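Local coordinates for protein alpha-fucosidase (Bifidobacterium bifidum, PDB 2EAB) that probably releases alpha-1,2-linked L-fucose from glycans by hydrolysis as a calcium-binding glycoside hydrolase, this chain being the catalytic portion of a larger protein, at residues L20-P25 against Y156-N161. Residues are numbered along the deposited sequence; the frame is centred on the assembly and turned at random.
Sequences LWYKQP and YRRDLN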
loop_
_atom_site.group_PDB
_atom_site.type_symbol
_atom_site.label_atom_id
_atom_site.label_comp_id
_atom_site.label_asym_id
_atom_site.label_seq_id
_atom_site.Cartn_x
_atom_site.Cartn_y
_atom_site.Cartn_z
ATOM N N LEU A 20 11.857 -10.508 14.487
ATOM C CA LEU A 20 13.027 -9.669 14.233
ATOM C C LEU A 20 13.645 -9.462 15.608
ATOM O O LEU A 20 12.933 -9.161 16.557
ATOM C CB LEU A 20 12.639 -8.308 13.660
ATOM C CG LEU A 20 12.175 -8.184 12.210
ATOM C CD1 LEU A 20 10.805 -8.766 12.014
ATOM C CD2 LEU A 20 12.178 -6.721 11.789
ATOM N N TRP A 21 14.956 -9.644 15.730
ATOM C CA TRP A 21 15.591 -9.514 17.040
ATOM C C TRP A 21 17.022 -8.986 16.982
ATOM O O TRP A 21 17.710 -9.128 15.973
ATOM C CB TRP A 21 15.481 -10.815 17.840
ATOM C CG TRP A 21 16.249 -11.957 17.277
ATOM C CD1 TRP A 21 15.906 -12.736 16.207
ATOM C CD2 TRP A 21 17.490 -12.471 17.770
ATOM N NE1 TRP A 21 16.866 -13.700 15.999
ATOM C CE2 TRP A 21 17.847 -13.560 16.946
ATOM C CE3 TRP A 21 18.338 -12.114 18.828
ATOM C CZ2 TRP A 21 19.018 -14.300 17.149
ATOM C CZ3 TRP A 21 19.503 -12.852 19.028
ATOM C CH2 TRP A 21 19.831 -13.929 18.191
ATOM N N TYR A 22 17.436 -8.346 18.076
ATOM C CA TYR A 22 18.682 -7.580 18.137
ATOM C C TYR A 22 19.296 -7.699 19.515
ATOM O O TYR A 22 18.585 -7.734 20.513
ATOM C CB TYR A 22 18.428 -6.096 17.800
ATOM C CG TYR A 22 17.670 -5.939 16.504
ATOM C CD1 TYR A 22 18.336 -5.704 15.308
ATOM C CD2 TYR A 22 16.283 -6.095 16.470
ATOM C CE1 TYR A 22 17.637 -5.601 14.114
ATOM C CE2 TYR A 22 15.580 -6.010 15.286
ATOM C CZ TYR A 22 16.261 -5.758 14.117
ATOM O OH TYR A 22 15.555 -5.682 12.944
ATOM N N LYS A 23 20.623 -7.741 19.547
ATOM C CA LYS A 23 21.373 -7.913 20.789
ATOM C C LYS A 23 21.798 -6.580 21.415
ATOM O O LYS A 23 22.582 -6.557 22.368
ATOM C CB LYS A 23 22.601 -8.794 20.544
ATOM C CG LYS A 23 22.271 -10.212 20.098
ATOM C CD LYS A 23 23.517 -11.084 20.073
ATOM C CE LYS A 23 23.179 -12.530 19.748
ATOM N NZ LYS A 23 24.348 -13.430 19.972
ATOM N N GLN A 24 21.277 -5.473 20.891
ATOM C CA GLN A 24 21.607 -4.148 21.415
ATOM C C GLN A 24 20.480 -3.155 21.116
ATOM O O GLN A 24 19.697 -3.379 20.185
ATOM C CB GLN A 24 22.952 -3.661 20.854
ATOM C CG GLN A 24 22.937 -3.257 19.380
ATOM C CD GLN A 24 22.751 -4.427 18.427
ATOM O OE1 GLN A 24 23.427 -5.452 18.536
ATOM N NE2 GLN A 24 21.839 -4.266 17.470
ATOM N N PRO A 25 20.371 -2.075 21.922
ATOM C CA PRO A 25 19.381 -1.015 21.680
ATOM C C PRO A 25 19.480 -0.368 20.304
ATOM O O PRO A 25 20.500 -0.482 19.629
ATOM C CB PRO A 25 19.722 0.042 22.743
ATOM C CG PRO A 25 21.055 -0.344 23.287
ATOM C CD PRO A 25 21.152 -1.816 23.145
ATOM N N TYR A 156 21.059 -8.734 27.149
ATOM C CA TYR A 156 20.184 -7.812 26.438
ATOM C C TYR A 156 19.607 -8.437 25.180
ATOM O O TYR A 156 20.336 -9.006 24.374
ATOM C CB TYR A 156 20.901 -6.508 26.067
ATOM C CG TYR A 156 19.963 -5.533 25.391
ATOM C CD1 TYR A 156 19.385 -4.487 26.102
ATOM C CD2 TYR A 156 19.617 -5.684 24.046
ATOM C CE1 TYR A 156 18.499 -3.607 25.485
ATOM C CE2 TYR A 156 18.732 -4.818 23.426
ATOM C CZ TYR A 156 18.179 -3.784 24.145
ATOM O OH TYR A 156 17.306 -2.936 23.500
ATOM N N ARG A 157 18.294 -8.308 25.020
ATOM C CA ARG A 157 17.655 -8.583 23.742
ATOM C C ARG A 157 16.455 -7.664 23.544
ATOM O O ARG A 157 15.711 -7.394 24.483
ATOM C CB ARG A 157 17.226 -10.050 23.640
ATOM C CG ARG A 157 16.853 -10.479 22.223
ATOM C CD ARG A 157 16.293 -11.892 22.175
ATOM N NE ARG A 157 15.019 -12.006 22.880
ATOM C CZ ARG A 157 14.822 -12.738 23.974
ATOM N NH1 ARG A 157 15.815 -13.444 24.502
ATOM N NH2 ARG A 157 13.623 -12.774 24.537
ATOM N N ARG A 158 16.287 -7.173 22.320
ATOM C CA ARG A 158 15.031 -6.554 21.913
ATOM C C ARG A 158 14.515 -7.295 20.692
ATOM O O ARG A 158 15.293 -7.746 19.848
ATOM C CB ARG A 158 15.185 -5.051 21.648
ATOM C CG ARG A 158 16.034 -4.691 20.443
ATOM C CD ARG A 158 16.293 -3.200 20.392
ATOM N NE ARG A 158 17.091 -2.825 19.230
ATOM C CZ ARG A 158 16.602 -2.308 18.104
ATOM N NH1 ARG A 158 15.300 -2.088 17.958
ATOM N NH2 ARG A 158 17.428 -2.009 17.117
ATOM N N ASP A 159 13.199 -7.450 20.621
ATOM C CA ASP A 159 12.609 -8.162 19.502
ATOM C C ASP A 159 11.251 -7.608 19.112
ATOM O O ASP A 159 10.613 -6.857 19.860
ATOM C CB ASP A 159 12.517 -9.671 19.793
ATOM C CG ASP A 159 11.466 -10.006 20.831
ATOM O OD1 ASP A 159 10.265 -9.783 20.564
ATOM O OD2 ASP A 159 11.841 -10.506 21.909
ATOM N N LEU A 160 10.834 -7.986 17.912
ATOM C CA LEU A 160 9.482 -7.770 17.444
ATOM C C LEU A 160 8.933 -9.129 17.064
ATOM O O LEU A 160 9.440 -9.780 16.153
ATOM C CB LEU A 160 9.456 -6.815 16.249
ATOM C CG LEU A 160 8.075 -6.386 15.741
ATOM C CD1 LEU A 160 7.315 -5.586 16.793
ATOM C CD2 LEU A 160 8.207 -5.579 14.458
ATOM N N ASN A 161 7.920 -9.557 17.806
ATOM C CA ASN A 161 7.270 -10.826 17.558
ATOM C C ASN A 161 6.141 -10.596 16.563
ATOM O O ASN A 161 5.063 -10.122 16.930
ATOM C CB ASN A 161 6.741 -11.419 18.866
ATOM C CG ASN A 161 6.227 -12.833 18.702
ATOM O OD1 ASN A 161 5.773 -13.228 17.627
ATOM N ND2 ASN A 161 6.290 -13.607 19.781
#
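The guanidinium of Arg158 lies flat on the ring of Tyr22. The guanidinium and ring planes are 19° apart, and Arg158 CZ sits 4.5 Å from the centroid of the Tyr22 ring, an off-centre cation-pi contact. Arg158 NH2 is over the ring face toward the rim, near Tyr22 CG. Arg158 CG stands between its backbone N and carbonyl carbon (chi1 68°), and the chain then runs extended to NE. From there Arg158 NE donates to Gln24 O at 2.8 Å. The acceptor lies in the guanidinium plane, and the N-H meets a carbonyl lone pair. The edge is held by this bond while one face rests on the tyrosine, which restricts how the group can turn. Arg158 NH2 also bonds Thr50 O and Thr29 OG1. An alanine here would probably leave the Gln24 carbonyl without this donor and the Tyr22 face without its stacked cation.

The backbones of 20-22 and 156-161 pair antiparallel. Leu20 with Leu160 and Tyr22 with Arg158 are hydrogen-bonded pairs; Trp21 with Asp159 is a non-hydrogen-bonded pair. Strand 19-22 is one edge strand of a large antiparallel sheet in the N-terminal beta domain of this family 95 enzyme. Leu20, Tyr22, Arg158 and Leu160 share one sheet face, against strand 52-55. Tyr22 OH reaches further, to Ala755 O.

On the other face, Trp21 CB packs on Asp159 CB at 3.7 Å. Trp21 CE3 meets Arg157 CD at 3.9 Å. Arg157 bends at chi3, and its NE makes a long salt bridge with Asp159 OD2, 3.6 Å away.

Beyond the strand pairing, the chain turns across Tyr156. Pro25 CD sits over one face of the Tyr156 ring, 3.9 Å from its centroid, in a CH-pi contact. Tyr156 CE2 approaches Gln24 C obliquely at 3.3 Å, while Tyr156 OH bonds Gly65 O.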